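Local coordinates for type IV pilus biogenesis protein PilB (PDB 7B7P) that serves as a minor subunit of type IV pili with a direct role in adhesion, carrying a von Willebrand factor A-like module with a metal-ion-dependent adhesion site, at residues D411-K414 with Q415-D419; N401-A404 with L405-T408; G43-Q46 with G47-R50; A10-Q13 with A14-T18. All blocks are in the same frame, centred on the assembly; numbering follows the deposited sequence.

Contact 1 of 4, residues D411-K414 with Q415-D419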
ATOM      1  N   ASP A 411      -4.855   7.022   5.346  1.00 71.14           N
ATOM      2  CA  ASP A 411      -3.780   6.996   4.362  1.00 74.75           C
ATOM      3  C   ASP A 411      -3.467   5.570   3.913  1.00 77.85           C
ATOM      4  O   ASP A 411      -3.172   5.339   2.734  1.00 76.63           O
ATOM      5  CB  ASP A 411      -2.528   7.671   4.938  1.00 71.89           C
ATOM      6  CG  ASP A 411      -2.701   9.189   5.114  1.00 85.00           C
ATOM      7  OD1 ASP A 411      -3.486   9.804   4.349  1.00 86.00           O
ATOM      8  OD2 ASP A 411      -2.050   9.775   6.011  1.00 86.78           O
ATOM      9  N   ILE A 412      -3.527   4.598   4.833  1.00 70.34           N
ATOM     10  CA  ILE A 412      -3.227   3.221   4.448  1.00 74.73           C
ATOM     11  C   ILE A 412      -4.307   2.693   3.511  1.00 71.13           C
ATOM     12  O   ILE A 412      -4.003   2.058   2.493  1.00 69.91           O
ATOM     13  CB  ILE A 412      -3.054   2.329   5.698  1.00 73.80           C
ATOM     14  CG1 ILE A 412      -1.772   2.700   6.446  1.00 67.27           C
ATOM     15  CG2 ILE A 412      -3.012   0.854   5.318  1.00 67.09           C
ATOM     16  CD1 ILE A 412      -1.665   2.079   7.821  1.00 63.29           C
ATOM     17  N   LYS A 413      -5.576   2.983   3.816  1.00 71.15           N
ATOM     18  CA  LYS A 413      -6.661   2.678   2.884  1.00 75.00           C
ATOM     19  C   LYS A 413      -6.408   3.312   1.521  1.00 76.63           C
ATOM     20  O   LYS A 413      -6.450   2.633   0.488  1.00 79.24           O
ATOM     21  CB  LYS A 413      -7.995   3.157   3.456  1.00 78.44           C
ATOM     22  CG  LYS A 413      -9.222   2.866   2.581  1.00 85.31           C
ATOM     23  CD  LYS A 413      -9.641   4.071   1.721  1.00 84.74           C
ATOM     24  CE  LYS A 413     -10.861   3.759   0.869  1.00 82.63           C
ATOM     25  NZ  LYS A 413     -10.916   4.628  -0.337  1.00 88.00           N
ATOM     26  N   LYS A 414      -6.134   4.618   1.498  1.00 76.34           N
ATOM     27  CA  LYS A 414      -5.892   5.299   0.226  1.00 78.10           C
ATOM     28  C   LYS A 414      -4.770   4.626  -0.565  1.00 80.99           C
ATOM     29  O   LYS A 414      -4.823   4.545  -1.798  1.00 83.75           O
ATOM     30  CB  LYS A 414      -5.551   6.776   0.471  1.00 77.83           C
ATOM     31  CG  LYS A 414      -6.737   7.689   0.809  1.00 79.02           C
ATOM     32  CD  LYS A 414      -6.233   9.110   1.074  1.00 83.45           C
ATOM     33  CE  LYS A 414      -7.354  10.144   1.062  1.00 88.84           C
ATOM     34  NZ  LYS A 414      -8.002  10.352   2.395  1.00 93.21           N
ATOM     35  N   GLN A 415      -3.743   4.138   0.128  1.00 80.23           N
ATOM     36  CA  GLN A 415      -2.606   3.560  -0.575  1.00 81.38           C
ATOM     37  C   GLN A 415      -2.899   2.152  -1.087  1.00 78.34           C
ATOM     38  O   GLN A 415      -2.342   1.743  -2.109  1.00 75.62           O
ATOM     39  CB  GLN A 415      -1.384   3.558   0.339  1.00 78.26           C
ATOM     40  CG  GLN A 415      -0.151   2.949  -0.291  1.00 80.45           C
ATOM     41  CD  GLN A 415       0.392   3.780  -1.443  1.00 86.73           C
ATOM     42  OE1 GLN A 415       0.932   4.874  -1.233  1.00 85.87           O
ATOM     43  NE2 GLN A 415       0.263   3.260  -2.670  1.00 85.08           N
ATOM     44  N   ILE A 416      -3.755   1.395  -0.396  1.00 77.24           N
ATOM     45  CA  ILE A 416      -4.138   0.081  -0.899  1.00 76.05           C
ATOM     46  C   ILE A 416      -5.022   0.237  -2.124  1.00 77.24           C
ATOM     47  O   ILE A 416      -4.815  -0.420  -3.154  1.00 75.57           O
ATOM     48  CB  ILE A 416      -4.837  -0.741   0.197  1.00 78.06           C
ATOM     49  CG1 ILE A 416      -3.843  -1.154   1.293  1.00 69.49           C
ATOM     50  CG2 ILE A 416      -5.541  -1.976  -0.412  1.00 73.63           C
ATOM     51  CD1 ILE A 416      -4.545  -1.514   2.600  1.00 73.42           C
ATOM     52  N   GLN A 417      -6.013   1.128  -2.026  1.00 84.01           N
ATOM     53  CA  GLN A 417      -6.832   1.493  -3.176  1.00 79.50           C
ATOM     54  C   GLN A 417      -5.973   1.818  -4.393  1.00 80.78           C
ATOM     55  O   GLN A 417      -6.298   1.416  -5.514  1.00 84.33           O
ATOM     56  CB  GLN A 417      -7.730   2.674  -2.810  1.00 82.48           C
ATOM     57  CG  GLN A 417      -8.577   3.185  -3.966  1.00 87.86           C
ATOM     58  CD  GLN A 417      -9.715   2.237  -4.308  1.00 88.69           C
ATOM     59  OE1 GLN A 417     -10.809   2.321  -3.737  1.00 88.18           O
ATOM     60  NE2 GLN A 417      -9.452   1.311  -5.231  1.00 81.96           N
ATOM     61  N   GLN A 418      -4.845   2.501  -4.187  1.00 78.47           N
ATOM     62  CA  GLN A 418      -4.005   2.894  -5.310  1.00 79.52           C
ATOM     63  C   GLN A 418      -3.124   1.762  -5.834  1.00 84.46           C
ATOM     64  O   GLN A 418      -2.842   1.716  -7.038  1.00 84.23           O
ATOM     65  CB  GLN A 418      -3.152   4.094  -4.918  1.00 83.26           C
ATOM     66  CG  GLN A 418      -3.880   5.417  -5.157  1.00 98.04           C
ATOM     67  CD  GLN A 418      -3.035   6.420  -5.936  1.00101.03           C
ATOM     68  OE1 GLN A 418      -1.860   6.164  -6.247  1.00 96.15           O
ATOM     69  NE2 GLN A 418      -3.643   7.553  -6.291  1.00100.71           N
ATOM     70  N   ASP A 419      -2.646   0.864  -4.966  1.00 84.23           N
ATOM     71  CA  ASP A 419      -2.033  -0.364  -5.468  1.00 79.98           C
ATOM     72  C   ASP A 419      -3.020  -1.148  -6.318  1.00 77.99           C
ATOM     73  O   ASP A 419      -2.664  -1.654  -7.389  1.00 80.94           O
ATOM     74  CB  ASP A 419      -1.539  -1.236  -4.314  1.00 83.40           C
ATOM     75  CG  ASP A 419      -0.446  -0.573  -3.493  1.00 83.10           C
ATOM     76  OD1 ASP A 419       0.308   0.273  -4.036  1.00 77.35           O
ATOM     77  OD2 ASP A 419      -0.350  -0.923  -2.293  1.00 82.59           O
TER

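Contact 2 of 4, residues N401-A404 with L405-T408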
ATOM      1  N   ASN A 401      -1.376  10.827  18.647  1.00 68.05           N
ATOM      2  CA  ASN A 401      -2.652  11.191  19.252  1.00 70.75           C
ATOM      3  C   ASN A 401      -3.785  10.519  18.487  1.00 73.28           C
ATOM      4  O   ASN A 401      -3.564   9.819  17.497  1.00 69.98           O
ATOM      5  CB  ASN A 401      -2.842  12.719  19.312  1.00 66.40           C
ATOM      6  CG  ASN A 401      -2.610  13.387  17.984  1.00 66.77           C
ATOM      7  OD1 ASN A 401      -3.409  13.243  17.067  1.00 70.28           O
ATOM      8  ND2 ASN A 401      -1.498  14.107  17.863  1.00 70.89           N
ATOM      9  N   GLU A 402      -5.011  10.775  18.947  1.00 75.45           N
ATOM     10  CA  GLU A 402      -6.179  10.060  18.442  1.00 80.28           C
ATOM     11  C   GLU A 402      -6.422  10.325  16.958  1.00 80.45           C
ATOM     12  O   GLU A 402      -6.895   9.433  16.242  1.00 81.34           O
ATOM     13  CB  GLU A 402      -7.419  10.439  19.267  1.00 78.77           C
ATOM     14  CG  GLU A 402      -8.596   9.530  19.020  1.00 82.32           C
ATOM     15  CD  GLU A 402      -9.956  10.180  19.255  1.00 96.62           C
ATOM     16  OE1 GLU A 402     -10.471  10.851  18.323  1.00 95.94           O
ATOM     17  OE2 GLU A 402     -10.525   9.993  20.360  1.00 99.39           O
ATOM     18  N   GLU A 403      -6.108  11.527  16.471  1.00 77.59           N
ATOM     19  CA  GLU A 403      -6.412  11.844  15.082  1.00 76.58           C
ATOM     20  C   GLU A 403      -5.260  11.529  14.145  1.00 73.19           C
ATOM     21  O   GLU A 403      -5.483  11.298  12.947  1.00 74.22           O
ATOM     22  CB  GLU A 403      -6.822  13.317  14.947  1.00 81.56           C
ATOM     23  CG  GLU A 403      -8.335  13.463  14.810  1.00 91.88           C
ATOM     24  CD  GLU A 403      -9.080  13.165  16.119  1.00 99.71           C
ATOM     25  OE1 GLU A 403     -10.069  12.377  16.072  1.00 91.47           O
ATOM     26  OE2 GLU A 403      -8.688  13.734  17.178  1.00 97.18           O
ATOM     27  N   ALA A 404      -4.034  11.502  14.660  1.00 70.38           N
ATOM     28  CA  ALA A 404      -2.944  10.929  13.883  1.00 74.07           C
ATOM     29  C   ALA A 404      -3.263   9.481  13.512  1.00 67.52           C
ATOM     30  O   ALA A 404      -3.095   9.068  12.358  1.00 70.54           O
ATOM     31  CB  ALA A 404      -1.641  11.031  14.673  1.00 71.92           C
ATOM     32  N   LEU A 405      -3.776   8.708  14.465  1.00 66.86           N
ATOM     33  CA  LEU A 405      -4.097   7.317  14.171  1.00 67.89           C
ATOM     34  C   LEU A 405      -5.152   7.219  13.071  1.00 71.23           C
ATOM     35  O   LEU A 405      -4.969   6.490  12.084  1.00 71.37           O
ATOM     36  CB  LEU A 405      -4.547   6.596  15.438  1.00 64.23           C
ATOM     37  CG  LEU A 405      -4.799   5.111  15.164  1.00 70.19           C
ATOM     38  CD1 LEU A 405      -3.566   4.412  14.519  1.00 61.29           C
ATOM     39  CD2 LEU A 405      -5.270   4.395  16.419  1.00 55.64           C
ATOM     40  N   GLN A 406      -6.243   7.983  13.193  1.00 72.16           N
ATOM     41  CA  GLN A 406      -7.278   7.933  12.161  1.00 69.13           C
ATOM     42  C   GLN A 406      -6.747   8.401  10.802  1.00 69.82           C
ATOM     43  O   GLN A 406      -7.101   7.837   9.757  1.00 71.69           O
ATOM     44  CB  GLN A 406      -8.478   8.760  12.599  1.00 76.77           C
ATOM     45  CG  GLN A 406      -9.669   8.666  11.678  1.00 76.26           C
ATOM     46  CD  GLN A 406     -10.788   9.591  12.114  1.00 82.16           C
ATOM     47  OE1 GLN A 406     -11.371   9.420  13.190  1.00 81.51           O
ATOM     48  NE2 GLN A 406     -11.080  10.593  11.290  1.00 78.54           N
ATOM     49  N   LYS A 407      -5.863   9.397  10.792  1.00 67.32           N
ATOM     50  CA  LYS A 407      -5.259   9.801   9.529  1.00 70.86           C
ATOM     51  C   LYS A 407      -4.363   8.698   8.955  1.00 75.74           C
ATOM     52  O   LYS A 407      -4.407   8.424   7.747  1.00 74.03           O
ATOM     53  CB  LYS A 407      -4.477  11.104   9.699  1.00 71.73           C
ATOM     54  CG  LYS A 407      -3.886  11.610   8.378  1.00 77.84           C
ATOM     55  CD  LYS A 407      -2.716  12.558   8.594  1.00 89.38           C
ATOM     56  CE  LYS A 407      -2.454  13.426   7.354  1.00102.13           C
ATOM     57  NZ  LYS A 407      -1.584  14.626   7.630  1.00104.20           N
ATOM     58  N   THR A 408      -3.532   8.068   9.801  1.00 74.13           N
ATOM     59  CA  THR A 408      -2.679   6.971   9.337  1.00 68.86           C
ATOM     60  C   THR A 408      -3.509   5.827   8.764  1.00 67.91           C
ATOM     61  O   THR A 408      -3.177   5.273   7.705  1.00 65.46           O
ATOM     62  CB  THR A 408      -1.798   6.454  10.480  1.00 69.67           C
ATOM     63  OG1 THR A 408      -0.980   7.517  10.982  1.00 68.74           O
ATOM     64  CG2 THR A 408      -0.906   5.320   9.985  1.00 65.77           C
TER

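Contact 3 of 4, residues G43-Q46 with G47-R50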
ATOM      1  N   GLY A  43       3.137   2.356 -30.745  1.00107.54           N
ATOM      2  CA  GLY A  43       2.353   2.327 -31.969  1.00107.92           C
ATOM      3  C   GLY A  43       1.474   1.097 -31.912  1.00109.83           C
ATOM      4  O   GLY A  43       1.036   0.718 -30.822  1.00113.65           O
ATOM      5  N   SER A  44       1.182   0.478 -33.054  1.00113.09           N
ATOM      6  CA  SER A  44       0.817  -0.936 -33.052  1.00113.77           C
ATOM      7  C   SER A  44      -0.397  -1.336 -32.207  1.00112.09           C
ATOM      8  O   SER A  44      -1.167  -0.492 -31.738  1.00110.39           O
ATOM      9  CB  SER A  44       2.039  -1.727 -32.575  1.00116.61           C
ATOM     10  OG  SER A  44       1.667  -2.879 -31.839  1.00116.47           O
ATOM     11  N   LYS A  45      -0.581  -2.648 -32.045  1.00112.53           N
ATOM     12  CA  LYS A  45      -1.372  -3.229 -30.971  1.00112.79           C
ATOM     13  C   LYS A  45      -0.578  -4.283 -30.214  1.00113.24           C
ATOM     14  O   LYS A  45      -1.108  -4.894 -29.276  1.00112.22           O
ATOM     15  CB  LYS A  45      -2.674  -3.835 -31.510  1.00108.32           C
ATOM     16  CG  LYS A  45      -3.527  -2.887 -32.317  1.00106.21           C
ATOM     17  CD  LYS A  45      -4.894  -3.499 -32.593  1.00109.82           C
ATOM     18  CE  LYS A  45      -4.927  -4.188 -33.946  1.00109.06           C
ATOM     19  NZ  LYS A  45      -6.129  -5.047 -34.114  1.00111.85           N
ATOM     20  N   GLN A  46       0.679  -4.510 -30.602  1.00112.95           N
ATOM     21  CA  GLN A  46       1.577  -5.438 -29.915  1.00118.35           C
ATOM     22  C   GLN A  46       2.012  -4.827 -28.590  1.00115.57           C
ATOM     23  O   GLN A  46       2.883  -3.957 -28.543  1.00116.74           O
ATOM     24  CB  GLN A  46       2.795  -5.770 -30.777  1.00121.67           C
ATOM     25  CG  GLN A  46       2.503  -6.289 -32.187  1.00123.60           C
ATOM     26  CD  GLN A  46       3.735  -6.275 -33.094  1.00126.42           C
ATOM     27  OE1 GLN A  46       4.406  -5.248 -33.246  1.00128.66           O
ATOM     28  NE2 GLN A  46       4.040  -7.424 -33.694  1.00126.98           N
ATOM     29  N   GLY A  47       1.423  -5.306 -27.504  1.00113.22           N
ATOM     30  CA  GLY A  47       1.801  -4.854 -26.183  1.00109.16           C
ATOM     31  C   GLY A  47       0.588  -4.334 -25.451  1.00108.72           C
ATOM     32  O   GLY A  47       0.566  -4.279 -24.216  1.00106.09           O
ATOM     33  N   LEU A  48      -0.436  -3.961 -26.213  1.00105.62           N
ATOM     34  CA  LEU A  48      -1.631  -3.381 -25.624  1.00103.71           C
ATOM     35  C   LEU A  48      -2.272  -4.369 -24.657  1.00102.33           C
ATOM     36  O   LEU A  48      -2.549  -5.518 -25.013  1.00100.44           O
ATOM     37  CB  LEU A  48      -2.617  -2.968 -26.721  1.00108.22           C
ATOM     38  CG  LEU A  48      -2.583  -1.516 -27.226  1.00104.12           C
ATOM     39  CD1 LEU A  48      -1.151  -1.021 -27.392  1.00101.44           C
ATOM     40  CD2 LEU A  48      -3.360  -1.359 -28.531  1.00103.69           C
ATOM     41  N   THR A  49      -2.465  -3.917 -23.422  1.00 97.86           N
ATOM     42  CA  THR A  49      -3.134  -4.694 -22.392  1.00 96.33           C
ATOM     43  C   THR A  49      -4.637  -4.667 -22.638  1.00102.43           C
ATOM     44  O   THR A  49      -5.209  -3.603 -22.894  1.00102.52           O
ATOM     45  CB  THR A  49      -2.800  -4.116 -21.022  1.00 91.00           C
ATOM     46  OG1 THR A  49      -1.383  -3.942 -20.921  1.00 84.88           O
ATOM     47  CG2 THR A  49      -3.285  -5.026 -19.919  1.00 93.27           C
ATOM     48  N   ARG A  50      -5.273  -5.833 -22.570  1.00101.81           N
ATOM     49  CA  ARG A  50      -6.664  -5.936 -22.990  1.00106.69           C
ATOM     50  C   ARG A  50      -7.587  -5.186 -22.038  1.00104.84           C
ATOM     51  O   ARG A  50      -7.323  -5.077 -20.840  1.00100.96           O
ATOM     52  CB  ARG A  50      -7.101  -7.401 -23.073  1.00110.38           C
ATOM     53  CG  ARG A  50      -6.052  -8.383 -23.581  1.00114.76           C
ATOM     54  CD  ARG A  50      -6.256  -9.733 -22.905  1.00116.66           C
ATOM     55  NE  ARG A  50      -7.638 -10.181 -23.079  1.00117.77           N
ATOM     56  CZ  ARG A  50      -8.062 -10.957 -24.071  1.00120.10           C
ATOM     57  NH1 ARG A  50      -7.205 -11.397 -24.986  1.00118.85           N
ATOM     58  NH2 ARG A  50      -9.344 -11.295 -24.142  1.00122.57           N
TER

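Contact 4 of 4, residues A10-Q13 with A14-T18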
ATOM      1  N   ALA A  10      -1.229  27.778 -41.812  1.00116.21           N
ATOM      2  CA  ALA A  10      -2.460  28.199 -41.151  1.00110.29           C
ATOM      3  C   ALA A  10      -3.401  27.044 -40.834  1.00110.59           C
ATOM      4  O   ALA A  10      -3.946  26.977 -39.727  1.00112.08           O
ATOM      5  CB  ALA A  10      -3.189  29.236 -42.008  1.00111.18           C
ATOM      6  N   SER A  11      -3.595  26.128 -41.784  1.00111.64           N
ATOM      7  CA  SER A  11      -4.517  25.016 -41.584  1.00110.63           C
ATOM      8  C   SER A  11      -3.841  23.737 -41.099  1.00105.25           C
ATOM      9  O   SER A  11      -4.546  22.793 -40.731  1.00102.16           O
ATOM     10  CB  SER A  11      -5.308  24.731 -42.870  1.00110.69           C
ATOM     11  OG  SER A  11      -6.546  25.433 -42.865  1.00115.74           O
ATOM     12  N   ILE A  12      -2.507  23.682 -41.093  1.00103.45           N
ATOM     13  CA  ILE A  12      -1.810  22.657 -40.319  1.00105.63           C
ATOM     14  C   ILE A  12      -1.979  22.917 -38.824  1.00102.59           C
ATOM     15  O   ILE A  12      -2.255  21.998 -38.039  1.00 96.17           O
ATOM     16  CB  ILE A  12      -0.324  22.605 -40.709  1.00103.39           C
ATOM     17  CG1 ILE A  12      -0.166  22.265 -42.189  1.00110.60           C
ATOM     18  CG2 ILE A  12       0.408  21.594 -39.843  1.00104.78           C
ATOM     19  CD1 ILE A  12       1.201  21.766 -42.554  1.00113.32           C
ATOM     20  N   GLN A  13      -1.795  24.172 -38.406  1.00101.88           N
ATOM     21  CA  GLN A  13      -1.982  24.519 -37.004  1.00 99.46           C
ATOM     22  C   GLN A  13      -3.421  24.282 -36.578  1.00 97.09           C
ATOM     23  O   GLN A  13      -3.673  23.780 -35.477  1.00 98.65           O
ATOM     24  CB  GLN A  13      -1.581  25.971 -36.760  1.00 98.53           C
ATOM     25  CG  GLN A  13      -0.083  26.186 -36.700  1.00101.35           C
ATOM     26  CD  GLN A  13       0.462  26.080 -35.287  1.00100.86           C
ATOM     27  OE1 GLN A  13      -0.071  25.336 -34.461  1.00 96.09           O
ATOM     28  NE2 GLN A  13       1.534  26.824 -35.003  1.00 99.94           N
ATOM     29  N   ALA A  14      -4.379  24.630 -37.440  1.00 97.59           N
ATOM     30  CA  ALA A  14      -5.779  24.338 -37.153  1.00 93.54           C
ATOM     31  C   ALA A  14      -6.037  22.840 -37.086  1.00 92.09           C
ATOM     32  O   ALA A  14      -6.886  22.389 -36.309  1.00 92.29           O
ATOM     33  CB  ALA A  14      -6.681  24.978 -38.204  1.00 93.41           C
ATOM     34  N   GLU A  15      -5.321  22.051 -37.887  1.00 93.53           N
ATOM     35  CA  GLU A  15      -5.528  20.608 -37.844  1.00 97.71           C
ATOM     36  C   GLU A  15      -4.960  20.012 -36.566  1.00 94.14           C
ATOM     37  O   GLU A  15      -5.591  19.144 -35.949  1.00 92.22           O
ATOM     38  CB  GLU A  15      -4.911  19.931 -39.069  1.00 98.77           C
ATOM     39  CG  GLU A  15      -4.862  18.405 -38.972  1.00100.60           C
ATOM     40  CD  GLU A  15      -6.241  17.744 -38.948  1.00105.89           C
ATOM     41  OE1 GLU A  15      -7.264  18.453 -39.082  1.00105.24           O
ATOM     42  OE2 GLU A  15      -6.297  16.500 -38.803  1.00107.34           O
ATOM     43  N   MET A  16      -3.777  20.467 -36.144  1.00 89.37           N
ATOM     44  CA  MET A  16      -3.220  19.976 -34.889  1.00 89.79           C
ATOM     45  C   MET A  16      -4.101  20.354 -33.696  1.00 89.31           C
ATOM     46  O   MET A  16      -4.354  19.515 -32.822  1.00 85.68           O
ATOM     47  CB  MET A  16      -1.801  20.492 -34.717  1.00 87.75           C
ATOM     48  CG  MET A  16      -0.822  19.765 -35.586  1.00 86.64           C
ATOM     49  SD  MET A  16       0.660  20.750 -35.825  1.00102.20           S
ATOM     50  CE  MET A  16       1.837  19.867 -34.811  1.00 98.87           C
ATOM     51  N   ARG A  17      -4.611  21.594 -33.660  1.00 84.46           N
ATOM     52  CA  ARG A  17      -5.491  21.991 -32.564  1.00 87.14           C
ATOM     53  C   ARG A  17      -6.755  21.134 -32.524  1.00 88.36           C
ATOM     54  O   ARG A  17      -7.196  20.726 -31.440  1.00 85.07           O
ATOM     55  CB  ARG A  17      -5.855  23.483 -32.658  1.00 86.79           C
ATOM     56  CG  ARG A  17      -6.643  24.023 -31.422  1.00 78.75           C
ATOM     57  CD  ARG A  17      -7.304  25.390 -31.660  1.00 77.12           C
ATOM     58  NE  ARG A  17      -7.821  26.034 -30.435  1.00 75.02           N
ATOM     59  CZ  ARG A  17      -9.121  26.258 -30.178  1.00 76.63           C
ATOM     60  NH1 ARG A  17     -10.068  25.881 -31.054  1.00 71.20           N
ATOM     61  NH2 ARG A  17      -9.489  26.857 -29.042  1.00 65.71           N
ATOM     62  N   THR A  18      -7.355  20.845 -33.688  1.00 87.45           N
ATOM     63  CA  THR A  18      -8.573  20.033 -33.680  1.00 88.91           C
ATOM     64  C   THR A  18      -8.259  18.601 -33.264  1.00 81.46           C
ATOM     65  O   THR A  18      -9.039  17.961 -32.550  1.00 75.37           O
ATOM     66  CB  THR A  18      -9.258  20.048 -35.058  1.00 90.82           C
ATOM     67  OG1 THR A  18      -8.276  19.855 -36.084  1.00 98.96           O
ATOM     68  CG2 THR A  18      -9.966  21.369 -35.310  1.00 87.24           C
TER

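Contact 1 of 4, residues D411-K414 with Q415-D419
Ile-412 and Ile-416, one helical turn apart, cross at a slant, and the touch is made by a single branch of each: CG2 of Ile-412 lies 3.9 Å from CD1 of Ile-416. In Ile-416, CG1 stands beside the backbone N (chi1 -70°), which carries that branch back over the preceding turn, with CG1 3.4 Å from the carbonyl O of Ile-412. The same carbonyl accepts the Ile-416 N-H, so apolar and polar contacts converge on one peptide. Lys-413 and Gln-417 instead run side by side in the same direction. Both leave the helix with CG anti to the backbone N and then bend at the next bond, which leaves Lys-413 NZ 4.1 Å from Gln-417 OE1. Gln-417 N binds Lys-413 O almost in line, with an angle of 172° at the hydrogen. Gln-415 reaches forward to Asp-419, its NE2 meeting OD1 from above the carboxylate plane at 3.3 Å; OD2 of Asp-419 is held by Arg-364 and Tyr-278. Ile-412 packs on Met-202 of helix 191-209 and on Ile-368 of strand 364-370. This is an amphipathic helix laid against the central sheet, as in the alpha/beta fold of von Willebrand factor A domains.

Contact 2 of 4, residues N401-A404 with L405-T408
The flat side-chain amide of Asn-401 has Ala-404 N standing above its carbonyl plane, while the backbone O of Asn-401 takes the N-H of Leu-405 at 3.2 Å; this N-cap opens helix 402-424 of the von Willebrand factor A-like module. OD1 accepts from Ala-404 N at 3.0 Å, the donor 37° out of plane, and more weakly from Glu-403 N. A chi1 of 51° turns the amide over the first turn. The side chain thus caps the N-H groups of Glu-403 and Ala-404, and the backbone O begins the regular helical bonding. The amide of Gln-406 sits at the end of an extended chain, where its OE1 is bound by Lys-198 of helix 191-209; the carboxylates of Glu-402 and Glu-403 lie in long, weak ion pairs with that lysine. On the buried side, Leu-405 packs against Ile-368 and Phe-370 of strand 364-370, and its side chain lies about 10 Å from that of Asp-284, a magnesium-binding residue. One turn on, Ala-404 O is gripped twice by Thr-408: N lies nearly in line with the carbonyl at 2.8 Å, whereas OG1, placed beside its own backbone N, donates at 3.0 Å from above the carbonyl plane.

Contact 3 of 4, residues G43-Q46 with G47-R50
Leu-48 folds back on Lys-45, laying its CD2 methyl over the start of the lysine side chain, 3.7 Å from Lys-45 CA and 3.9 Å from Lys-45 CB. The two side chains cross at an angle, so the leucine branch meets the aliphatic root of the lysine while the charged end runs on to Asp-75. CB of Leu-48 also rests 3.5 Å from the carbonyl O of Lys-45. That oxygen accepts the N-H of Leu-48 at 3.3 Å, closing a type II beta turn from Lys-45 to Leu-48. The bond is fairly straight at the hydrogen (154°), but the donor stands 60° above the carbonyl plane, well away from the direction in which the C=O points. Gln-46 and Gly-47 fill the two corners of the turn, and Gly-47 takes the positive phi of the third position, as glycine commonly does in type II turns. The lysine in turn is held at its far end: with CG beside the backbone N (chi1 -55°) and a bend further along, NZ reaches a salt bridge with Asp-75. Trp-76 touches both Lys-45 and Leu-48, and so does Tyr-67, giving the pair a shared aromatic neighbourhood. The turn lies in the loop joining strands 32-36 and 53-57 of the six-stranded mixed sheet, with its leucine packed on strand 64-67 of that sheet.

Contact 4 of 4, residues A10-Q13 with A14-T18
Ile-12 O accepts the N-H of Met-16 at 2.9 Å, the shortest sound polar bond between residues 10-13 and 14-18, with an angle of 164° at the hydrogen. Several atoms of the methionine follow that bond onto the same carbonyl: CG of Met-16 lies 3.6 Å from Ile-12 O, and its SD 3.9 Å. The two side chains run side by side and point the same way, CG2 of Ile-12 coming to 4.1 Å from SD of Met-16. The sulfur gets there because CG of Met-16 stands beside the backbone N (chi1 -76°), directing CG and SD back toward Ile-12 before the terminal methyl turns away. Next to this pair, Arg-17 N binds Gln-13 O at 3.0 Å, whereas the bonds from Ala-14 N to Ala-10 O and from Glu-15 N to Ser-11 O are weak. Glu-15 places CB 3.3 Å from Ser-11 O, then bends away from residues 10-13. Its buried carboxylate is met by backbone N-H groups, OE2 accepting from Thr-83 and more weakly from Lys-84. Ile-12 faces Met-89, Tyr-115 and Leu-122, while Ala-14 and Arg-17 lie on the exposed side. The pattern is that of an amphipathic helix packed along one flank; as helix 9-27 near the start of the chain, it is consistent with the N-terminal alpha-helix characteristic of type IV pilins.

How the contacts relate
Along the chain the order is contact 4, contact 3, contact 2, contact 1. Contacts 4 and 3 lie on the same side of the chain's centre, 28 Å apart between centres, one on helix 9-27 and the other in the loop between strands 32-36 and 53-57. Contacts 2 and 1 are stations on one helix, 402-424, with centres 16 Å apart: contact 2 caps its start in the von Willebrand factor A-like module and contact 1 follows further along. Contacts 2 and 3 lie on opposite sides of the chain's centre, with centres about 44 Å apart, and contacts 2 and 4 have centres about 53 Å apart. This spread fits a bimodular pilin, in which a pilin part carries an adhesive module.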